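Local coordinates for fibrinogen binding protein (Staphylococcus aureus subsp. aureus Mu50, PDB 3DOA) that is named a fibrinogen binding protein but, as an NFACT-family member, probably acts in ribosome-associated quality control like its relatives, at residues I93-R97 with E199-P203; A2-F7 with D250-I254; I190-L194 with T206-V210; L58-T62 with N270-D274. One frame throughout, in Å; residues are numbered along the deposited sequence.

Contact 1 of 4, residues I93-R97 with E199-P203; sequences IGNDR and EGFSP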
loop_
_atom_site.group_PDB
_atom_site.type_symbol
_atom_site.label_atom_id
_atom_site.label_comp_id
_atom_site.label_asym_id
_atom_site.label_seq_id
_atom_site.Cartn_x
_atom_site.Cartn_y
_atom_site.Cartn_z
ATOM N N ILE A 93 -4.214 -0.400 -7.086
ATOM C CA ILE A 93 -4.018 -0.563 -8.526
ATOM C C ILE A 93 -3.242 -1.832 -8.756
ATOM O O ILE A 93 -2.071 -1.932 -8.435
ATOM C CB ILE A 93 -3.350 0.640 -9.185
ATOM C CG1 ILE A 93 -4.068 1.932 -8.747
ATOM C CG2 ILE A 93 -3.446 0.522 -10.654
ATOM C CD1 ILE A 93 -5.640 1.940 -8.744
ATOM N N GLY A 94 -3.934 -2.817 -9.297
ATOM C CA GLY A 94 -3.375 -4.149 -9.489
ATOM C C GLY A 94 -2.951 -4.707 -8.154
ATOM O O GLY A 94 -3.643 -4.519 -7.105
ATOM N N ASN A 95 -1.775 -5.352 -8.208
ATOM C CA ASN A 95 -1.032 -5.747 -6.968
ATOM C C ASN A 95 0.108 -4.780 -6.584
ATOM O O ASN A 95 0.904 -5.126 -5.760
ATOM C CB ASN A 95 -0.574 -7.233 -7.023
ATOM C CG ASN A 95 -0.029 -7.738 -5.693
ATOM O OD1 ASN A 95 -0.661 -7.613 -4.623
ATOM N ND2 ASN A 95 1.179 -8.305 -5.761
ATOM N N ASP A 96 0.091 -3.545 -7.110
ATOM C CA ASP A 96 1.166 -2.592 -6.901
ATOM C C ASP A 96 1.003 -1.961 -5.557
ATOM O O ASP A 96 0.040 -2.233 -4.882
ATOM C CB ASP A 96 1.274 -1.533 -8.002
ATOM C CG ASP A 96 2.648 -0.827 -7.979
ATOM O OD1 ASP A 96 3.542 -1.335 -7.251
ATOM O OD2 ASP A 96 2.882 0.238 -8.625
ATOM N N ARG A 97 2.009 -1.199 -5.151
ATOM C CA ARG A 97 2.021 -0.463 -3.882
ATOM C C ARG A 97 1.442 1.012 -4.056
ATOM O O ARG A 97 2.110 2.048 -3.769
ATOM C CB ARG A 97 3.449 -0.380 -3.296
ATOM C CG ARG A 97 4.204 -1.659 -2.926
ATOM C CD ARG A 97 5.720 -1.495 -3.337
ATOM N NE ARG A 97 6.563 -2.371 -2.516
ATOM C CZ ARG A 97 7.071 -3.599 -2.834
ATOM N NH1 ARG A 97 6.895 -4.162 -4.047
ATOM N NH2 ARG A 97 7.802 -4.275 -1.923
ATOM N N GLU A 199 4.597 -8.353 -9.548
ATOM C CA GLU A 199 4.200 -6.985 -9.100
ATOM C C GLU A 199 3.869 -7.015 -7.632
ATOM O O GLU A 199 3.134 -7.874 -7.129
ATOM C CB GLU A 199 2.984 -6.448 -9.939
ATOM C CG GLU A 199 2.323 -5.050 -9.504
ATOM C CD GLU A 199 1.016 -4.620 -10.310
ATOM O OE1 GLU A 199 0.174 -5.484 -10.752
ATOM O OE2 GLU A 199 0.840 -3.359 -10.467
ATOM N N GLY A 200 4.429 -6.081 -6.921
ATOM C CA GLY A 200 4.124 -6.002 -5.509
ATOM C C GLY A 200 4.729 -7.020 -4.565
ATOM O O GLY A 200 4.386 -7.026 -3.382
ATOM N N PHE A 201 5.634 -7.859 -5.045
ATOM C CA PHE A 201 6.358 -8.773 -4.159
ATOM C C PHE A 201 7.467 -8.089 -3.364
ATOM O O PHE A 201 7.910 -6.999 -3.713
ATOM C CB PHE A 201 6.942 -9.935 -4.955
ATOM C CG PHE A 201 6.005 -11.119 -5.111
ATOM C CD1 PHE A 201 4.733 -11.144 -4.506
ATOM C CD2 PHE A 201 6.440 -12.246 -5.805
ATOM C CE1 PHE A 201 3.911 -12.250 -4.632
ATOM C CE2 PHE A 201 5.619 -13.335 -5.928
ATOM C CZ PHE A 201 4.352 -13.332 -5.338
ATOM N N SER A 202 7.856 -8.728 -2.267
ATOM C CA SER A 202 8.971 -8.320 -1.398
ATOM C C SER A 202 9.795 -9.557 -1.034
ATOM O O SER A 202 9.270 -10.719 -1.050
ATOM C CB SER A 202 8.457 -7.773 -0.078
ATOM O OG SER A 202 7.540 -8.707 0.477
ATOM N N PRO A 203 11.051 -9.316 -0.629
ATOM C CA PRO A 203 11.904 -10.259 0.016
ATOM C C PRO A 203 11.142 -11.156 1.005
ATOM O O PRO A 203 11.167 -12.389 0.878
ATOM C CB PRO A 203 12.861 -9.340 0.730
ATOM C CG PRO A 203 13.062 -8.294 -0.205
ATOM C CD PRO A 203 11.746 -8.034 -0.767
#
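Glu-199 reaches out fully extended, with chi1 and chi2 both t, and lays its carboxylate under the tight turn made by Ile-93 to Asp-96. There OE1 accepts a weak hydrogen bond from Asn-95 N at 3.2 Å. Asn-95, also t at chi1, donates a second time: ND2 bonds to Glu-199 O at 2.4 Å, very short as modelled. Asp-96 turns back on its own backbone, OD1 taking Arg-97 N at 2.6 Å, while its CB rests 3.1 Å from Glu-199 OE2. The turn is type II', closed by Asp-96 N to Ile-93 O at 3.0 Å, with Gly-94 supplying the positive phi of the second position. It is the tip of the beta hairpin of strands 86-92 and 98-106, and it meets the loop between helices 190-197 and 203-210. The backbones come closest at Gly-200, whose CA lies 3.3 Å from Asn-95 O in a CA-H...O contact; a CB there would collide with that oxygen. Arg-97 leaves its backbone at m and runs alongside the loop until the guanidinium edge meets Phe-201 O, at 3.0 Å from NH1 and 3.3 Å from NH2. Phe-201 points the opposite way, onto Leu-6 and Leu-195. Ser-202, chi1 p, is the N-cap of helix 203-210, and its OG hydrogen-bonds to Asp-4.

Contact 2 of 4, residues A2-F7 with D250-I254; sequences AYDGLF and DFYFI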
loop_
_atom_site.group_PDB
_atom_site.type_symbol
_atom_site.label_atom_id
_atom_site.label_comp_id
_atom_site.label_asym_id
_atom_site.label_seq_id
_atom_site.Cartn_x
_atom_site.Cartn_y
_atom_site.Cartn_z
ATOM N N ALA A 2 8.706 -3.788 3.495
ATOM C CA ALA A 2 7.712 -4.755 4.107
ATOM C C ALA A 2 6.269 -4.359 3.848
ATOM O O ALA A 2 5.385 -5.218 3.891
ATOM C CB ALA A 2 7.906 -4.934 5.593
ATOM N N TYR A 3 6.010 -3.063 3.597
ATOM C CA TYR A 3 4.743 -2.629 2.950
ATOM C C TYR A 3 4.713 -2.989 1.437
ATOM O O TYR A 3 4.983 -2.209 0.612
ATOM C CB TYR A 3 4.494 -1.149 3.218
ATOM C CG TYR A 3 3.018 -0.775 3.454
ATOM C CD1 TYR A 3 2.036 -0.981 2.461
ATOM C CD2 TYR A 3 2.616 -0.199 4.651
ATOM C CE1 TYR A 3 0.719 -0.612 2.674
ATOM C CE2 TYR A 3 1.304 0.137 4.873
ATOM C CZ TYR A 3 0.358 -0.066 3.890
ATOM O OH TYR A 3 -0.944 0.253 4.145
ATOM N N ASP A 4 4.504 -4.261 1.169
ATOM C CA ASP A 4 4.212 -4.887 -0.107
ATOM C C ASP A 4 2.978 -4.448 -0.847
ATOM O O ASP A 4 2.051 -3.844 -0.275
ATOM C CB ASP A 4 3.685 -6.284 0.258
ATOM C CG ASP A 4 4.702 -7.177 0.603
ATOM O OD1 ASP A 4 5.773 -6.652 0.893
ATOM O OD2 ASP A 4 4.475 -8.390 0.563
ATOM N N GLY A 5 2.887 -4.977 -2.058
ATOM C CA GLY A 5 1.626 -5.194 -2.689
ATOM C C GLY A 5 0.679 -5.951 -1.791
ATOM O O GLY A 5 -0.391 -5.473 -1.470
ATOM N N LEU A 6 1.059 -7.142 -1.357
ATOM C CA LEU A 6 0.114 -7.991 -0.623
ATOM C C LEU A 6 -0.326 -7.380 0.706
ATOM O O LEU A 6 -1.493 -7.485 1.097
ATOM C CB LEU A 6 0.686 -9.394 -0.450
ATOM C CG LEU A 6 1.229 -10.051 -1.732
ATOM C CD1 LEU A 6 2.008 -11.133 -1.247
ATOM C CD2 LEU A 6 0.191 -10.619 -2.715
ATOM N N PHE A 7 0.594 -6.722 1.391
ATOM C CA PHE A 7 0.235 -5.975 2.592
ATOM C C PHE A 7 -0.812 -4.905 2.235
ATOM O O PHE A 7 -1.913 -4.846 2.832
ATOM C CB PHE A 7 1.469 -5.334 3.198
ATOM C CG PHE A 7 1.242 -4.839 4.550
ATOM C CD1 PHE A 7 1.399 -5.677 5.640
ATOM C CD2 PHE A 7 0.807 -3.555 4.758
ATOM C CE1 PHE A 7 1.160 -5.236 6.975
ATOM C CE2 PHE A 7 0.573 -3.086 6.064
ATOM C CZ PHE A 7 0.756 -3.945 7.197
ATOM N N ASP A 250 10.360 -6.259 12.430
ATOM C CA ASP A 250 9.662 -6.424 11.184
ATOM C C ASP A 250 8.222 -6.531 11.566
ATOM O O ASP A 250 7.918 -6.700 12.754
ATOM C CB ASP A 250 10.078 -7.718 10.483
ATOM C CG ASP A 250 11.393 -7.588 9.734
ATOM O OD1 ASP A 250 11.394 -7.060 8.601
ATOM O OD2 ASP A 250 12.419 -8.044 10.259
ATOM N N PHE A 251 7.349 -6.429 10.567
ATOM C CA PHE A 251 5.916 -6.655 10.718
ATOM C C PHE A 251 5.407 -7.265 9.438
ATOM O O PHE A 251 6.015 -7.116 8.344
ATOM C CB PHE A 251 5.176 -5.325 10.963
ATOM C CG PHE A 251 5.345 -4.281 9.810
ATOM C CD1 PHE A 251 4.496 -4.282 8.699
ATOM C CD2 PHE A 251 6.345 -3.306 9.858
ATOM C CE1 PHE A 251 4.653 -3.380 7.671
ATOM C CE2 PHE A 251 6.495 -2.405 8.820
ATOM C CZ PHE A 251 5.649 -2.465 7.717
ATOM N N TYR A 252 4.272 -7.923 9.535
ATOM C CA TYR A 252 3.646 -8.390 8.325
ATOM C C TYR A 252 2.211 -8.781 8.626
ATOM O O TYR A 252 1.679 -8.450 9.683
ATOM C CB TYR A 252 4.478 -9.526 7.713
ATOM C CG TYR A 252 4.442 -9.606 6.203
ATOM C CD1 TYR A 252 4.918 -8.557 5.382
ATOM C CD2 TYR A 252 3.917 -10.720 5.582
ATOM C CE1 TYR A 252 4.878 -8.654 3.975
ATOM C CE2 TYR A 252 3.843 -10.794 4.199
ATOM C CZ TYR A 252 4.332 -9.775 3.406
ATOM O OH TYR A 252 4.239 -9.986 2.055
ATOM N N PHE A 253 1.561 -9.450 7.694
ATOM C CA PHE A 253 0.181 -9.775 7.891
ATOM C C PHE A 253 -0.124 -11.246 7.995
ATOM O O PHE A 253 -1.305 -11.605 8.207
ATOM C CB PHE A 253 -0.627 -9.174 6.782
ATOM C CG PHE A 253 -0.425 -9.799 5.481
ATOM C CD1 PHE A 253 -1.294 -10.753 5.034
ATOM C CD2 PHE A 253 0.599 -9.390 4.666
ATOM C CE1 PHE A 253 -1.125 -11.324 3.805
ATOM C CE2 PHE A 253 0.777 -9.958 3.445
ATOM C CZ PHE A 253 -0.092 -10.931 3.014
ATOM N N ILE A 254 0.907 -12.073 7.918
ATOM C CA ILE A 254 0.823 -13.469 8.272
ATOM C C ILE A 254 2.085 -13.866 9.010
ATOM O O ILE A 254 3.014 -13.093 9.062
ATOM C CB ILE A 254 0.643 -14.336 7.068
ATOM C CG1 ILE A 254 1.808 -14.169 6.128
ATOM C CG2 ILE A 254 -0.603 -13.978 6.364
ATOM C CD1 ILE A 254 1.518 -14.718 4.809
#
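A buried aromatic cluster joins the very start of the chain to the short strand 251-252, and rings do nearly all of the work. Phe-7, with chi1 t, presents a face to the edge of Phe-251: a T-shaped pair with centroids 5.5 Å apart, planes at 68° and a closest approach of 3.9 Å from Phe-7 CE1 to Phe-251 CD1. Phe-251 in turn offers one of its own faces to Ala-2, whose CB sits 4.3 Å from the ring centroid in a CH-pi contact. Further along, the Phe-253 ring lies against the first turn of helix 5-15. Its CZ is 3.9 Å from Leu-6 CB, its CD2 3.9 Å from Phe-7 CD1, and Leu-6 O lies over its face. The helix is entered through an inverse gamma turn centred on Tyr-3, closed by a weak bond from Asp-4 N to Ala-2 O at 3.0 Å; Ala-2 and Phe-7, one on each side of it in sequence, both touch Phe-251. Tyr-252 slides its ring edge along this turn, CE1 lying 3.5 Å from Ala-2 O. Its OH is modelled too close to Asp-4 OD2 to be interpreted; the settled partner of the Asp-4 carboxylate is Ser-202. Beyond the two segments the cluster continues into helix 269-276, where Phe-251 makes another edge-to-face pair with Phe-276, and Leu-273 touches both Phe-7 and Phe-251.

Contact 3 of 4, residues I190-L194 with T206-V210; sequences IAKQL and TNEIV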
loop_
_atom_site.group_PDB
_atom_site.type_symbol
_atom_site.label_atom_id
_atom_site.label_comp_id
_atom_site.label_asym_id
_atom_site.label_seq_id
_atom_site.Cartn_x
_atom_site.Cartn_y
_atom_site.Cartn_z
ATOM N N ILE A 190 15.918 -18.365 -6.429
ATOM C CA ILE A 190 14.496 -18.361 -6.674
ATOM C C ILE A 190 13.757 -17.149 -6.052
ATOM O O ILE A 190 13.024 -16.467 -6.746
ATOM C CB ILE A 190 13.856 -19.691 -6.268
ATOM C CG1 ILE A 190 14.480 -20.887 -7.041
ATOM C CG2 ILE A 190 12.341 -19.654 -6.452
ATOM C CD1 ILE A 190 14.956 -20.643 -8.449
ATOM N N ALA A 191 13.966 -16.817 -4.793
ATOM C CA ALA A 191 13.306 -15.629 -4.263
ATOM C C ALA A 191 13.581 -14.390 -5.100
ATOM O O ALA A 191 12.654 -13.666 -5.430
ATOM C CB ALA A 191 13.668 -15.386 -2.848
ATOM N N LYS A 192 14.831 -14.152 -5.470
ATOM C CA LYS A 192 15.190 -12.960 -6.302
ATOM C C LYS A 192 14.484 -12.896 -7.680
ATOM O O LYS A 192 14.193 -11.841 -8.213
ATOM C CB LYS A 192 16.695 -12.918 -6.514
ATOM C CG LYS A 192 17.259 -11.646 -7.112
ATOM C CD LYS A 192 18.778 -11.878 -7.529
ATOM C CE LYS A 192 19.487 -10.579 -8.143
ATOM N NZ LYS A 192 21.002 -10.727 -8.090
ATOM N N GLN A 193 14.254 -14.063 -8.252
ATOM C CA GLN A 193 13.584 -14.219 -9.531
ATOM C C GLN A 193 12.124 -13.923 -9.330
ATOM O O GLN A 193 11.482 -13.319 -10.170
ATOM C CB GLN A 193 13.753 -15.670 -10.021
ATOM C CG GLN A 193 15.190 -16.032 -10.401
ATOM C CD GLN A 193 15.286 -17.258 -11.312
ATOM O OE1 GLN A 193 16.067 -18.179 -11.081
ATOM N NE2 GLN A 193 14.468 -17.279 -12.336
ATOM N N LEU A 194 11.575 -14.379 -8.223
ATOM C CA LEU A 194 10.187 -14.134 -7.988
ATOM C C LEU A 194 10.022 -12.639 -7.746
ATOM O O LEU A 194 9.087 -12.034 -8.231
ATOM C CB LEU A 194 9.703 -14.915 -6.786
ATOM C CG LEU A 194 9.594 -16.435 -6.855
ATOM C CD1 LEU A 194 9.210 -16.928 -5.481
ATOM C CD2 LEU A 194 8.581 -16.872 -7.898
ATOM N N THR A 206 8.795 -13.455 -0.969
ATOM C CA THR A 206 9.563 -14.348 -1.835
ATOM C C THR A 206 10.297 -15.390 -0.989
ATOM O O THR A 206 10.229 -16.602 -1.281
ATOM C CB THR A 206 10.542 -13.612 -2.785
ATOM O OG1 THR A 206 11.256 -12.611 -2.084
ATOM C CG2 THR A 206 9.798 -12.954 -3.900
ATOM N N ASN A 207 10.947 -14.936 0.083
ATOM C CA ASN A 207 11.640 -15.886 0.957
ATOM C C ASN A 207 10.666 -16.845 1.608
ATOM O O ASN A 207 10.854 -18.049 1.605
ATOM C CB ASN A 207 12.594 -15.199 1.944
ATOM C CG ASN A 207 13.847 -14.558 1.218
ATOM O OD1 ASN A 207 14.491 -13.663 1.734
ATOM N ND2 ASN A 207 14.148 -15.020 0.015
ATOM N N GLU A 208 9.547 -16.328 2.052
ATOM C CA GLU A 208 8.510 -17.233 2.555
ATOM C C GLU A 208 8.066 -18.382 1.593
ATOM O O GLU A 208 7.858 -19.499 2.036
ATOM C CB GLU A 208 7.285 -16.436 2.997
ATOM C CG GLU A 208 6.284 -17.322 3.706
ATOM C CD GLU A 208 6.763 -17.802 5.048
ATOM O OE1 GLU A 208 7.808 -17.292 5.551
ATOM O OE2 GLU A 208 6.082 -18.680 5.624
ATOM N N ILE A 209 7.892 -18.082 0.306
ATOM C CA ILE A 209 7.355 -19.049 -0.640
ATOM C C ILE A 209 8.368 -20.168 -0.826
ATOM O O ILE A 209 8.017 -21.376 -0.748
ATOM C CB ILE A 209 7.092 -18.408 -2.059
ATOM C CG1 ILE A 209 6.000 -17.320 -1.976
ATOM C CG2 ILE A 209 6.747 -19.495 -3.169
ATOM C CD1 ILE A 209 6.160 -16.146 -2.992
ATOM N N VAL A 210 9.600 -19.732 -1.153
ATOM C CA VAL A 210 10.807 -20.581 -1.283
ATOM C C VAL A 210 11.006 -21.521 -0.084
ATOM O O VAL A 210 11.341 -22.698 -0.276
ATOM C CB VAL A 210 12.038 -19.681 -1.437
ATOM C CG1 VAL A 210 13.191 -20.262 -0.733
ATOM C CG2 VAL A 210 12.312 -19.382 -2.926
#
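Two short helical segments cross here with their N-to-C directions 130° apart, somewhat nearer perpendicular than antiparallel. Their axes approach to 8.6 Å, and the backbones draw nearest where Ala-191 CA and Thr-206 CA lie 4.6 Å apart. Such closeness depends on the small Ala-191, whose CB points straight at the other helix, 3.6 Å from Thr-206 CB. The Thr-206 methyl CG2 rests against both Ala-191 O at 3.3 Å and Leu-194 CB at 3.5 Å; its hydroxyl turns back to carbonyls at the start of its own helix, those of Ser-202 and Pro-203. One turn on, Val-210 CG2 reaches Ile-190 CG2 at 3.5 Å and Ala-191 CB at 4.2 Å, while Leu-194 CD1 meets Ile-209 CD1 at 4.0 Å. No hydrogen bond spans the pair, so apolar contact holds it together. Helix 220-232 joins the same core, with Leu-221 touching both Ile-190 and Ile-209. Two helices in succession, linked by the short loop through Gly-200 and crossing at this angle, form a helix-loop-helix pair, consistent with the helix-two-turn-helix (H2TH) clan to which the NFACT family belongs.

Contact 4 of 4, residues L58-T62 with N270-D274; sequences LQLTT and NDLLD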
loop_
_atom_site.group_PDB
_atom_site.type_symbol
_atom_site.label_atom_id
_atom_site.label_comp_id
_atom_site.label_asym_id
_atom_site.label_seq_id
_atom_site.Cartn_x
_atom_site.Cartn_y
_atom_site.Cartn_z
ATOM N N LEU A 58 0.165 3.570 4.743
ATOM C CA LEU A 58 -1.232 3.980 4.826
ATOM C C LEU A 58 -1.940 3.209 5.940
ATOM O O LEU A 58 -1.959 1.971 5.950
ATOM C CB LEU A 58 -1.932 3.731 3.478
ATOM C CG LEU A 58 -3.475 3.756 3.484
ATOM C CD1 LEU A 58 -4.024 5.226 3.616
ATOM C CD2 LEU A 58 -3.975 3.062 2.228
ATOM N N GLN A 59 -2.543 3.912 6.880
ATOM C CA GLN A 59 -3.119 3.187 7.965
ATOM C C GLN A 59 -4.165 4.080 8.613
ATOM O O GLN A 59 -4.190 5.280 8.339
ATOM C CB GLN A 59 -1.967 2.834 8.922
ATOM C CG GLN A 59 -1.878 3.713 10.172
ATOM C CD GLN A 59 -0.566 3.651 10.916
ATOM O OE1 GLN A 59 0.507 3.816 10.348
ATOM N NE2 GLN A 59 -0.660 3.505 12.215
ATOM N N LEU A 60 -5.040 3.518 9.433
ATOM C CA LEU A 60 -5.755 4.304 10.425
ATOM C C LEU A 60 -4.902 4.355 11.673
ATOM O O LEU A 60 -4.262 3.395 11.964
ATOM C CB LEU A 60 -7.081 3.639 10.777
ATOM C CG LEU A 60 -8.262 3.853 9.834
ATOM C CD1 LEU A 60 -7.767 3.935 8.384
ATOM C CD2 LEU A 60 -9.235 2.732 10.039
ATOM N N THR A 61 -4.966 5.412 12.452
ATOM C CA THR A 61 -4.172 5.457 13.652
ATOM C C THR A 61 -4.862 6.129 14.799
ATOM O O THR A 61 -5.992 6.537 14.693
ATOM C CB THR A 61 -2.903 6.212 13.420
ATOM O OG1 THR A 61 -2.181 6.288 14.645
ATOM C CG2 THR A 61 -3.216 7.584 12.975
ATOM N N THR A 62 -4.147 6.233 15.906
ATOM C CA THR A 62 -4.614 6.927 17.087
ATOM C C THR A 62 -3.572 7.940 17.492
ATOM O O THR A 62 -2.409 7.631 17.554
ATOM C CB THR A 62 -4.837 5.986 18.193
ATOM O OG1 THR A 62 -5.817 5.041 17.778
ATOM C CG2 THR A 62 -5.357 6.740 19.352
ATOM N N ASN A 270 -3.733 -1.854 11.800
ATOM C CA ASN A 270 -3.619 -0.453 12.108
ATOM C C ASN A 270 -2.974 -0.365 13.435
ATOM O O ASN A 270 -2.050 0.405 13.643
ATOM C CB ASN A 270 -4.978 0.177 12.071
ATOM C CG ASN A 270 -5.528 0.220 10.670
ATOM O OD1 ASN A 270 -4.810 0.478 9.718
ATOM N ND2 ASN A 270 -6.794 -0.053 10.528
ATOM N N ASP A 271 -3.441 -1.209 14.337
ATOM C CA ASP A 271 -2.755 -1.437 15.591
ATOM C C ASP A 271 -1.285 -1.824 15.355
ATOM O O ASP A 271 -0.372 -1.247 15.961
ATOM C CB ASP A 271 -3.459 -2.580 16.311
ATOM C CG ASP A 271 -4.782 -2.181 16.900
ATOM O OD1 ASP A 271 -5.049 -0.988 16.944
ATOM O OD2 ASP A 271 -5.569 -3.042 17.342
ATOM N N LEU A 272 -1.064 -2.820 14.490
ATOM C CA LEU A 272 0.281 -3.321 14.244
ATOM C C LEU A 272 1.186 -2.150 13.895
ATOM O O LEU A 272 2.204 -1.937 14.516
ATOM C CB LEU A 272 0.252 -4.362 13.124
ATOM C CG LEU A 272 1.578 -4.864 12.529
ATOM C CD1 LEU A 272 2.374 -5.493 13.662
ATOM C CD2 LEU A 272 1.361 -5.831 11.332
ATOM N N LEU A 273 0.766 -1.360 12.915
ATOM C CA LEU A 273 1.525 -0.179 12.507
ATOM C C LEU A 273 1.639 0.883 13.628
ATOM O O LEU A 273 2.725 1.405 13.879
ATOM C CB LEU A 273 0.923 0.414 11.229
ATOM C CG LEU A 273 1.307 -0.101 9.828
ATOM C CD1 LEU A 273 2.135 -1.361 9.865
ATOM C CD2 LEU A 273 0.034 -0.319 8.972
ATOM N N ASP A 274 0.538 1.202 14.300
ATOM C CA ASP A 274 0.585 2.195 15.381
ATOM C C ASP A 274 1.812 1.916 16.281
ATOM O O ASP A 274 2.592 2.813 16.610
ATOM C CB ASP A 274 -0.717 2.176 16.234
ATOM C CG ASP A 274 -1.745 3.284 15.844
ATOM O OD1 ASP A 274 -1.397 4.183 15.045
ATOM O OD2 ASP A 274 -2.901 3.277 16.369
#
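Asn-270 makes the best hydrogen bond: its OD1 accepts Leu-60 N at 3.1 Å, with a good angle at the hydrogen. One helical turn later Asp-274 takes a second backbone amide, Thr-62 N, through OD2 at 3.2 Å, though this bond is weak. Gln-59 points at the helix, its NE2 3.0 Å from Asp-274 OD1 and its OE1 3.5 Å from Leu-273 CB; that OE1 is hydrogen-bonded to Arg-57. Packing is lighter, with Leu-60 CB 3.7 Å from Asn-270 ND2 and Leu-273 CD2 4.3 Å from Leu-58 O. The helix crosses the strand at right angles, the axes 7.5 Å apart. Strand 57-61 is one of the two outermost strands of its four-stranded antiparallel sheet: Gln-59 and Thr-61 pair with strand 43-50, which leaves the amide of Leu-60 facing outward for helix 269-276 to meet. Helix 5-15 packs against both, Leu-15 touching Leu-58 and Leu-60, Met-11 touching Asn-270 and Leu-273.

Overall arrangement
The chain begins with 2-7, which stays open until 250-254 returns to it in contact 2. On the last strand of the four-stranded sheet, 58-62 opens a second long loop, closed by 270-274 in contact 4; because 58-62 lies inside the first loop and 270-274 beyond it, these two cross. Contact 1 and contact 3 fall within both loops and cross each other, since 199-203 lies between 190-194 and 206-210. Phe-201 packs on both helices of contact 3, Gly-200 O meets Gly-5 N at 2.9 Å, and Tyr-3 OH reaches Leu-58 O at 2.7 Å. The N-terminal segment thus sits centrally, linking the five-stranded sheet's hairpin and the helix pair to the four-stranded sheet and C-terminal helix.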